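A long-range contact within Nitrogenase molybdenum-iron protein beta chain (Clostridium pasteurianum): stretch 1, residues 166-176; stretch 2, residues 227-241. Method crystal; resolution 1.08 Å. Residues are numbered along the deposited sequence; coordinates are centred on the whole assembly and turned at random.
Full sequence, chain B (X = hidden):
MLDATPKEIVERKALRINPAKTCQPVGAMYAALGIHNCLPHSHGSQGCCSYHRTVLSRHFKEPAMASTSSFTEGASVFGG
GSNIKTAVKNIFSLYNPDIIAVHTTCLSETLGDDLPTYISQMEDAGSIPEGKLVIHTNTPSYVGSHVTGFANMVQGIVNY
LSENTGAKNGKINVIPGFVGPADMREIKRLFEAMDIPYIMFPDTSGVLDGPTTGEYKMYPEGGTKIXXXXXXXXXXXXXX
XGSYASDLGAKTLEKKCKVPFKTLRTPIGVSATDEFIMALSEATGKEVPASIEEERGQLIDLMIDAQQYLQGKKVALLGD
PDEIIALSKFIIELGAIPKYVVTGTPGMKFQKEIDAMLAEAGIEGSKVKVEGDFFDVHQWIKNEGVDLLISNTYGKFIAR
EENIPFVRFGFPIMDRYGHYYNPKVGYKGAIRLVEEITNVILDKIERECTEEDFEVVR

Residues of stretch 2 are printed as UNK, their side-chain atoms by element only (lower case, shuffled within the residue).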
ATOM      1  N   GLY B 166      12.796 -14.942 -46.209  1.00 22.71           N
ATOM      2  CA  GLY B 166      14.245 -15.097 -46.445  1.00 28.16           C
ATOM      3  C   GLY B 166      15.057 -13.861 -46.061  1.00 27.98           C
ATOM      4  O   GLY B 166      16.275 -13.889 -46.082  1.00 33.64           O
ATOM      5  N   ALA B 167      14.376 -12.785 -45.695  1.00 24.58           N
ATOM      6  CA  ALA B 167      15.008 -11.553 -45.299  1.00 24.83           C
ATOM      7  C   ALA B 167      15.178 -11.524 -43.772  1.00 24.52           C
ATOM      8  O   ALA B 167      14.306 -11.039 -43.045  1.00 23.65           O
ATOM      9  CB  ALA B 167      14.151 -10.369 -45.758  1.00 26.84           C
ATOM     10  N   LYS B 168      16.300 -12.056 -43.283  1.00 22.04           N
ATOM     11  CA  LYS B 168      16.559 -12.103 -41.852  1.00 21.29           C
ATOM     12  C   LYS B 168      16.529 -10.721 -41.206  1.00 19.79           C
ATOM     13  O   LYS B 168      17.182  -9.798 -41.678  1.00 24.39           O
ATOM     14  CB  LYS B 168      17.894 -12.779 -41.567  1.00 25.34           C
ATOM     15  CG  LYS B 168      17.867 -14.247 -41.927  1.00 27.77           C
ATOM     16  CD  LYS B 168      16.978 -15.021 -40.981  1.00 34.70           C
ATOM     17  CE  LYS B 168      16.857 -16.463 -41.418  1.00 49.01           C
ATOM     18  NZ  LYS B 168      16.379 -17.266 -40.275  1.00 61.21           N
ATOM     19  N   ASN B 169      15.775 -10.578 -40.113  1.00 18.17           N
ATOM     20  CA  ASN B 169      15.676  -9.276 -39.467  1.00 18.24           C
ATOM     21  C   ASN B 169      16.617  -9.047 -38.287  1.00 18.93           C
ATOM     22  O   ASN B 169      16.736  -7.926 -37.799  1.00 19.57           O
ATOM     23  CB  ASN B 169      14.223  -9.028 -39.051  1.00 16.82           C
ATOM     24  CG  ASN B 169      13.717 -10.012 -38.006  1.00 15.98           C
ATOM     25  OD1 ASN B 169      14.504 -10.703 -37.352  1.00 17.28           O
ATOM     26  ND2 ASN B 169      12.403 -10.120 -37.897  1.00 16.09           N
ATOM     27  N   GLY B 170      17.316 -10.090 -37.865  1.00 17.59           N
ATOM     28  CA  GLY B 170      18.230  -9.992 -36.738  1.00 19.71           C
ATOM     29  C   GLY B 170      17.567  -9.793 -35.388  1.00 18.23           C
ATOM     30  O   GLY B 170      18.232  -9.389 -34.441  1.00 19.43           O
ATOM     31  N   LYS B 171      16.280 -10.106 -35.289  1.00 15.81           N
ATOM     32  CA  LYS B 171      15.496  -9.853 -34.081  1.00 15.23           C
ATOM     33  C   LYS B 171      15.149 -11.165 -33.359  1.00 15.97           C
ATOM     34  O   LYS B 171      15.132 -12.249 -33.952  1.00 16.77           O
ATOM     35  CB  LYS B 171      14.195  -9.108 -34.414  1.00 15.48           C
ATOM     36  CG  LYS B 171      14.442  -7.753 -35.074  1.00 16.95           C
ATOM     37  CD  LYS B 171      13.149  -7.008 -35.356  1.00 16.74           C
ATOM     38  CE  LYS B 171      13.456  -5.679 -36.005  1.00 19.17           C
ATOM     39  NZ  LYS B 171      12.230  -4.855 -36.199  1.00 20.72           N
ATOM     40  N   ILE B 172      14.797 -11.027 -32.081  1.00 14.82           N
ATOM     41  CA  ILE B 172      14.222 -12.103 -31.305  1.00 14.47           C
ATOM     42  C   ILE B 172      12.721 -11.765 -31.101  1.00 13.69           C
ATOM     43  O   ILE B 172      12.390 -10.654 -30.710  1.00 14.13           O
ATOM     44  CB  ILE B 172      14.910 -12.232 -29.940  1.00 15.26           C
ATOM     45  CG1 ILE B 172      16.349 -12.723 -30.156  1.00 19.40           C
ATOM     46  CG2 ILE B 172      14.149 -13.167 -28.995  1.00 14.88           C
ATOM     47  CD1 ILE B 172      17.175 -12.837 -28.900  1.00 21.48           C
ATOM     48  N   ASN B 173      11.837 -12.719 -31.409  1.00 13.55           N
ATOM     49  CA  ASN B 173      10.418 -12.548 -31.080  1.00 13.30           C
ATOM     50  C   ASN B 173      10.234 -12.821 -29.580  1.00 12.40           C
ATOM     51  O   ASN B 173      10.856 -13.758 -29.060  1.00 13.55           O
ATOM     52  CB  ASN B 173       9.546 -13.528 -31.832  1.00 13.53           C
ATOM     53  CG  ASN B 173       9.651 -13.388 -33.328  1.00 13.46           C
ATOM     54  OD1 ASN B 173       9.760 -12.286 -33.850  1.00 14.64           O
ATOM     55  ND2 ASN B 173       9.599 -14.530 -34.013  1.00 14.41           N
ATOM     56  N   VAL B 174       9.373 -12.072 -28.919  1.00 11.76           N
ATOM     57  CA  VAL B 174       9.001 -12.374 -27.555  1.00 11.40           C
ATOM     58  C   VAL B 174       7.486 -12.383 -27.440  1.00 11.37           C
ATOM     59  O   VAL B 174       6.836 -11.390 -27.758  1.00 12.18           O
ATOM     60  CB  VAL B 174       9.697 -11.459 -26.513  1.00 11.42           C
ATOM     61  CG1 VAL B 174       9.460  -9.982 -26.778  1.00 13.00           C
ATOM     62  CG2 VAL B 174       9.295 -11.857 -25.093  1.00 13.04           C
ATOM     63  N   ILE B 175       6.952 -13.519 -27.001  1.00 11.08           N
ATOM     64  CA  ILE B 175       5.534 -13.631 -26.702  1.00 10.99           C
ATOM     65  C   ILE B 175       5.462 -13.562 -25.177  1.00 11.04           C
ATOM     66  O   ILE B 175       5.968 -14.449 -24.503  1.00 11.01           O
ATOM     67  CB  ILE B 175       4.916 -14.930 -27.248  1.00 11.00           C
ATOM     68  CG1 ILE B 175       5.121 -15.043 -28.760  1.00 12.27           C
ATOM     69  CG2 ILE B 175       3.460 -15.010 -26.877  1.00 10.94           C
ATOM     70  CD1 ILE B 175       4.763 -16.417 -29.328  1.00 13.60           C
ATOM     71  N   PRO B 176       4.894 -12.466 -24.634  1.00 10.53           N
ATOM     72  CA  PRO B 176       5.063 -12.171 -23.219  1.00 11.21           C
ATOM     73  C   PRO B 176       4.081 -12.897 -22.296  1.00 10.36           C
ATOM     74  O   PRO B 176       4.142 -12.721 -21.086  1.00 11.27           O
ATOM     75  CB  PRO B 176       4.854 -10.669 -23.166  1.00 12.10           C
ATOM     76  CG  PRO B 176       3.828 -10.430 -24.222  1.00 10.79           C
ATOM     77  CD  PRO B 176       4.253 -11.350 -25.353  1.00 11.02           C
ATOM     78  N   UNK B 227       2.825  -5.035 -39.931  1.00 14.87           N
ATOM     79  CA  UNK B 227       4.019  -5.352 -40.711  1.00 15.37           C
ATOM     80  C   UNK B 227       5.041  -6.087 -39.864  1.00 14.94           C
ATOM     81  O   UNK B 227       5.773  -6.938 -40.359  1.00 15.85           O
ATOM     82  c   UNK B 227       4.754  -2.940 -40.322  1.00 34.15           C
ATOM     83  o   UNK B 227       2.335  -2.313 -40.156  1.00 23.27           O
ATOM     84  c   UNK B 227       3.575  -1.936 -40.279  1.00 53.47           C
ATOM     85  c   UNK B 227       4.616  -4.090 -41.323  1.00 20.34           C
ATOM     86  o   UNK B 227       3.948  -0.720 -40.335  1.00 40.45           O
ATOM     87  N   UNK B 228       5.098  -5.763 -38.576  1.00 14.50           N
ATOM     88  CA  UNK B 228       5.993  -6.480 -37.689  1.00 14.40           C
ATOM     89  C   UNK B 228       5.503  -7.871 -37.333  1.00 14.51           C
ATOM     90  O   UNK B 228       6.310  -8.796 -37.157  1.00 14.52           O
ATOM     91  c   UNK B 228       7.075  -4.368 -36.829  1.00 18.27           C
ATOM     92  c   UNK B 228       6.299  -5.632 -36.456  1.00 15.52           C
ATOM     93  o   UNK B 228       6.691  -3.285 -36.332  1.00 24.06           O
ATOM     94  o   UNK B 228       8.067  -4.486 -37.633  1.00 19.52           O
ATOM     95  N   UNK B 229       4.189  -8.012 -37.200  1.00 13.47           N
ATOM     96  CA  UNK B 229       3.620  -9.360 -37.028  1.00 13.31           C
ATOM     97  C   UNK B 229       3.958 -10.258 -38.230  1.00 14.70           C
ATOM     98  O   UNK B 229       4.325 -11.423 -38.079  1.00 15.00           O
ATOM     99  c   UNK B 229       2.152  -9.269 -34.346  1.00 14.26           C
ATOM    100  c   UNK B 229       1.681  -8.537 -35.587  1.00 13.26           C
ATOM    101  c   UNK B 229       0.185  -8.363 -35.547  1.00 14.06           C
ATOM    102  c   UNK B 229       2.119  -9.280 -36.839  1.00 13.31           C
ATOM    103  N   UNK B 230       3.884  -9.723 -39.439  1.00 14.67           N
ATOM    104  CA  UNK B 230       4.339 -10.496 -40.600  1.00 15.89           C
ATOM    105  C   UNK B 230       5.819 -10.872 -40.474  1.00 16.30           C
ATOM    106  O   UNK B 230       6.218 -12.022 -40.726  1.00 17.30           O
ATOM    107  c   UNK B 230       1.034  -8.468 -43.845  1.00 30.38           C
ATOM    108  n   UNK B 230       0.867  -7.616 -45.055  1.00 36.36           N
ATOM    109  c   UNK B 230       4.103  -9.730 -41.907  1.00 16.84           C
ATOM    110  c   UNK B 230       2.639  -9.531 -42.244  1.00 18.40           C
ATOM    111  c   UNK B 230       2.486  -8.711 -43.510  1.00 22.36           C
ATOM    112  N   UNK B 231       6.618  -9.906 -40.047  1.00 14.60           N
ATOM    113  CA  UNK B 231       8.057 -10.052 -39.995  1.00 15.15           C
ATOM    114  C   UNK B 231       8.549 -11.008 -38.909  1.00 15.11           C
ATOM    115  O   UNK B 231       9.734 -11.379 -38.905  1.00 16.25           O
ATOM    116  o   UNK B 231      11.000  -8.106 -39.481  1.00 17.88           O
ATOM    117  o   UNK B 231      10.508  -9.149 -41.367  1.00 18.29           O
ATOM    118  c   UNK B 231       8.706  -8.679 -39.823  1.00 16.22           C
ATOM    119  c   UNK B 231      10.181  -8.658 -40.245  1.00 17.02           C
ATOM    120  N   UNK B 232       7.645 -11.440 -38.020  1.00 14.74           N
ATOM    121  CA  UNK B 232       8.028 -12.445 -37.014  1.00 14.51           C
ATOM    122  C   UNK B 232       8.555 -13.750 -37.621  1.00 14.50           C
ATOM    123  O   UNK B 232       9.338 -14.463 -36.991  1.00 14.97           O
ATOM    124  o   UNK B 232       5.741 -13.271 -36.816  1.00 14.08           O
ATOM    125  c   UNK B 232       6.865 -12.807 -36.071  1.00 13.26           C
ATOM    126  c   UNK B 232       6.479 -11.621 -35.231  1.00 14.55           C
ATOM    127  N   UNK B 233       8.164 -14.035 -38.866  1.00 15.17           N
ATOM    128  CA  UNK B 233       8.691 -15.208 -39.539  1.00 16.65           C
ATOM    129  C   UNK B 233      10.147 -15.102 -39.965  1.00 17.90           C
ATOM    130  O   UNK B 233      10.752 -16.106 -40.374  1.00 18.13           O
ATOM    131  N   UNK B 234      10.706 -13.890 -39.901  1.00 15.75           N
ATOM    132  CA  UNK B 234      12.100 -13.620 -40.304  1.00 16.69           C
ATOM    133  C   UNK B 234      13.066 -13.502 -39.139  1.00 16.42           C
ATOM    134  O   UNK B 234      14.224 -13.202 -39.324  1.00 17.04           O
ATOM    135  n   UNK B 234      10.777 -11.562 -42.971  1.00 18.98           N
ATOM    136  c   UNK B 234      12.138 -12.345 -41.125  1.00 19.31           C
ATOM    137  c   UNK B 234      11.560 -12.538 -42.508  1.00 17.97           C
ATOM    138  o   UNK B 234      11.832 -13.559 -43.180  1.00 19.68           O
ATOM    139  N   UNK B 235      12.579 -13.770 -37.930  1.00 15.92           N
ATOM    140  CA  UNK B 235      13.382 -13.631 -36.725  1.00 15.82           C
ATOM    141  C   UNK B 235      14.313 -14.820 -36.487  1.00 16.20           C
ATOM    142  O   UNK B 235      14.150 -15.873 -37.099  1.00 18.00           O
ATOM    143  c   UNK B 235      12.472 -13.377 -35.519  1.00 14.91           C
ATOM    144  o   UNK B 235      11.720 -12.213 -35.776  1.00 15.25           O
ATOM    145  N   UNK B 236      15.257 -14.642 -35.550  1.00 16.91           N
ATOM    146  CA  UNK B 236      16.246 -15.662 -35.221  1.00 17.29           C
ATOM    147  C   UNK B 236      15.727 -16.715 -34.253  1.00 16.02           C
ATOM    148  O   UNK B 236      16.186 -17.852 -34.251  1.00 17.52           O
ATOM    149  o   UNK B 236      18.339 -14.559 -36.786  1.00 21.43           O
ATOM    150  c   UNK B 236      17.458 -15.008 -34.594  1.00 18.19           C
ATOM    151  c   UNK B 236      18.260 -14.184 -35.580  1.00 20.00           C
ATOM    152  o   UNK B 236      18.843 -13.146 -35.131  1.00 22.16           O
ATOM    153  N   UNK B 237      14.788 -16.318 -33.389  1.00 15.88           N
ATOM    154  CA  UNK B 237      14.398 -17.093 -32.219  1.00 15.51           C
ATOM    155  C   UNK B 237      13.121 -16.474 -31.695  1.00 13.82           C
ATOM    156  O   UNK B 237      12.941 -15.251 -31.801  1.00 15.74           O
ATOM    157  c   UNK B 237      15.487 -17.011 -31.133  1.00 17.08           C
ATOM    158  c   UNK B 237      16.319 -17.358 -28.796  1.00 18.41           C
ATOM    159  c   UNK B 237      15.265 -17.747 -29.818  1.00 16.82           C
ATOM    160  c   UNK B 237      15.203 -19.245 -30.005  1.00 18.06           C
ATOM    161  N   UNK B 238      12.264 -17.304 -31.085  1.00 13.06           N
ATOM    162  CA  UNK B 238      11.126 -16.835 -30.307  1.00 12.67           C
ATOM    163  C   UNK B 238      11.324 -17.250 -28.851  1.00 13.49           C
ATOM    164  O   UNK B 238      11.555 -18.417 -28.578  1.00 14.45           O
ATOM    165  o   UNK B 238       9.627 -17.075 -32.224  1.00 14.14           O
ATOM    166  c   UNK B 238       9.808 -17.431 -30.846  1.00 13.36           C
ATOM    167  c   UNK B 238       8.624 -16.973 -30.006  1.00 13.85           C
ATOM    168  N   UNK B 239      11.185 -16.291 -27.942  1.00 12.67           N
ATOM    169  CA  UNK B 239      11.098 -16.605 -26.509  1.00 12.37           C
ATOM    170  C   UNK B 239       9.631 -16.636 -26.121  1.00 11.88           C
ATOM    171  O   UNK B 239       8.895 -15.652 -26.301  1.00 12.95           O
ATOM    172  c   UNK B 239      13.359 -15.535 -25.902  1.00 16.85           C
ATOM    173  c   UNK B 239      11.845 -15.576 -25.673  1.00 13.92           C
ATOM    174  c   UNK B 239      14.058 -14.549 -24.988  1.00 18.94           C
ATOM    175  c   UNK B 239      13.985 -16.921 -25.766  1.00 17.71           C
ATOM    176  N   UNK B 240       9.201 -17.795 -25.610  1.00 12.11           N
ATOM    177  CA  UNK B 240       7.819 -18.008 -25.160  1.00 11.63           C
ATOM    178  C   UNK B 240       7.800 -17.849 -23.648  1.00 11.16           C
ATOM    179  O   UNK B 240       8.348 -18.697 -22.946  1.00 12.08           O
ATOM    180  c   UNK B 240       7.429 -19.440 -25.556  1.00 12.86           C
ATOM    181  o   UNK B 240       6.139 -19.707 -25.070  1.00 14.02           O
ATOM    182  N   UNK B 241       7.224 -16.750 -23.150  1.00 10.48           N
ATOM    183  CA  UNK B 241       7.224 -16.497 -21.722  1.00 11.19           C
ATOM    184  C   UNK B 241       5.915 -16.987 -21.147  1.00 10.71           C
ATOM    185  O   UNK B 241       4.853 -16.392 -21.403  1.00 10.82           O
ATOM    186  c   UNK B 241       7.393 -15.026 -21.418  1.00 10.93           C
ATOM    187  c   UNK B 241       8.608 -14.320 -22.023  1.00 12.10           C
ATOM    188  c   UNK B 241       9.912 -15.070 -21.860  1.00 14.17           C
ATOM    189  c   UNK B 241       8.763 -12.917 -21.481  1.00 13.23           C
TER
HETATM  190  O   HOH W   1      12.963  -8.680 -42.521  1.00 24.10           O
HETATM  191  O   HOH W   2      13.491 -16.704 -39.659  1.00 24.06           O
HETATM  192  O   HOH W   3      18.502 -16.981 -37.890  1.00 32.03           O
HETATM  193  O   HOH W   4      16.751 -12.818 -38.285  1.00 21.32           O
HETATM  194  O   HOH W   5      10.234  -6.194 -37.578  1.00 20.37           O
HETATM  195  O   HOH W   6       3.993 -14.892 -19.258  1.00 15.82           O

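Position 227 carries three carbons, the third bearing two oxygens, and stays clear of stretch 1; it is Glu227. At 228 two carbons end in a pair of oxygens, one of them 4.4 Å from Lys171 NZ, too far for a salt bridge: Asp228. Position 229 has four carbons forked at the second and makes no contact, hence Leu229; 230, four carbons in a row ending in nitrogen, also points clear and is Lys230.

Position 231 again has two carbons and two oxygens, one oxygen accepting a hydrogen bond from Asn169 ND2 at 2.9 Å. It is Asp231, and water 5 joins its OD2 to Lys171 NZ and Asp228 OD2. At 232 one carbon carries an oxygen and a methyl, the methyl lying 3.6 Å from Asn173 OD1; the residue is Thr232, whose backbone O accepts from Asn173 ND2 (3.0 Å). Position 233 has no side-chain atoms: Gly233.

The two carbons at 234 end in one oxygen and one nitrogen, and the second carbon lies 3.2 Å from Ala167 O. This is Asn234; its ND2 donates to Asp231 OD1 (2.9 Å), while its backbone O receives Asn169 N (3.1 Å). At 235 a single carbon bears one oxygen, which donates to Asn173 OD1 (2.7 Å) and accepts from Asn169 ND2 (3.1 Å): Ser235. Position 236, two carbons and two oxygens, brings one oxygen to 3.6 Å from Gly170 CA and is Asp236, with its N bonded to Lys171 O (2.9 Å).

At 237 four carbons fork at the second, and CB lies 4.5 Å from Ile172 CG1: Leu237. At 238 a carbon bears an oxygen and a methyl; the oxygen accepts from Asn173 ND2 at 3.1 Å, and the residue is Thr238. Position 239, another forked set of four carbons, has its fork 4.0 Å from Ile172 CG2: Leu239. One carbon and one oxygen at 240 give Ser240, the oxygen satisfied elsewhere in the structure. At 241 the last forked four-carbon chain brings one carbon beyond the fork to 3.8 Å from Val174 CG2; it is Leu241, the carbon being CD1.

The contact works as a parallel strand pairing extended by a polar loop. Asn173 N to Leu237 O and Leu239 N to Asn173 O (both 2.8 Å), then Ile175 N to Leu239 O and Leu241 N to Ile175 O (both 3.0 Å), set the register. Ile172, Val174 and Leu239 share one sheet face; on the other, the Asn173 amide ties strand to turn through Thr232, Ser235 and Thr238. Asn169 fastens the preceding loop.

Stretch 2 (227-241) EDLKDTGNSDLTLSL
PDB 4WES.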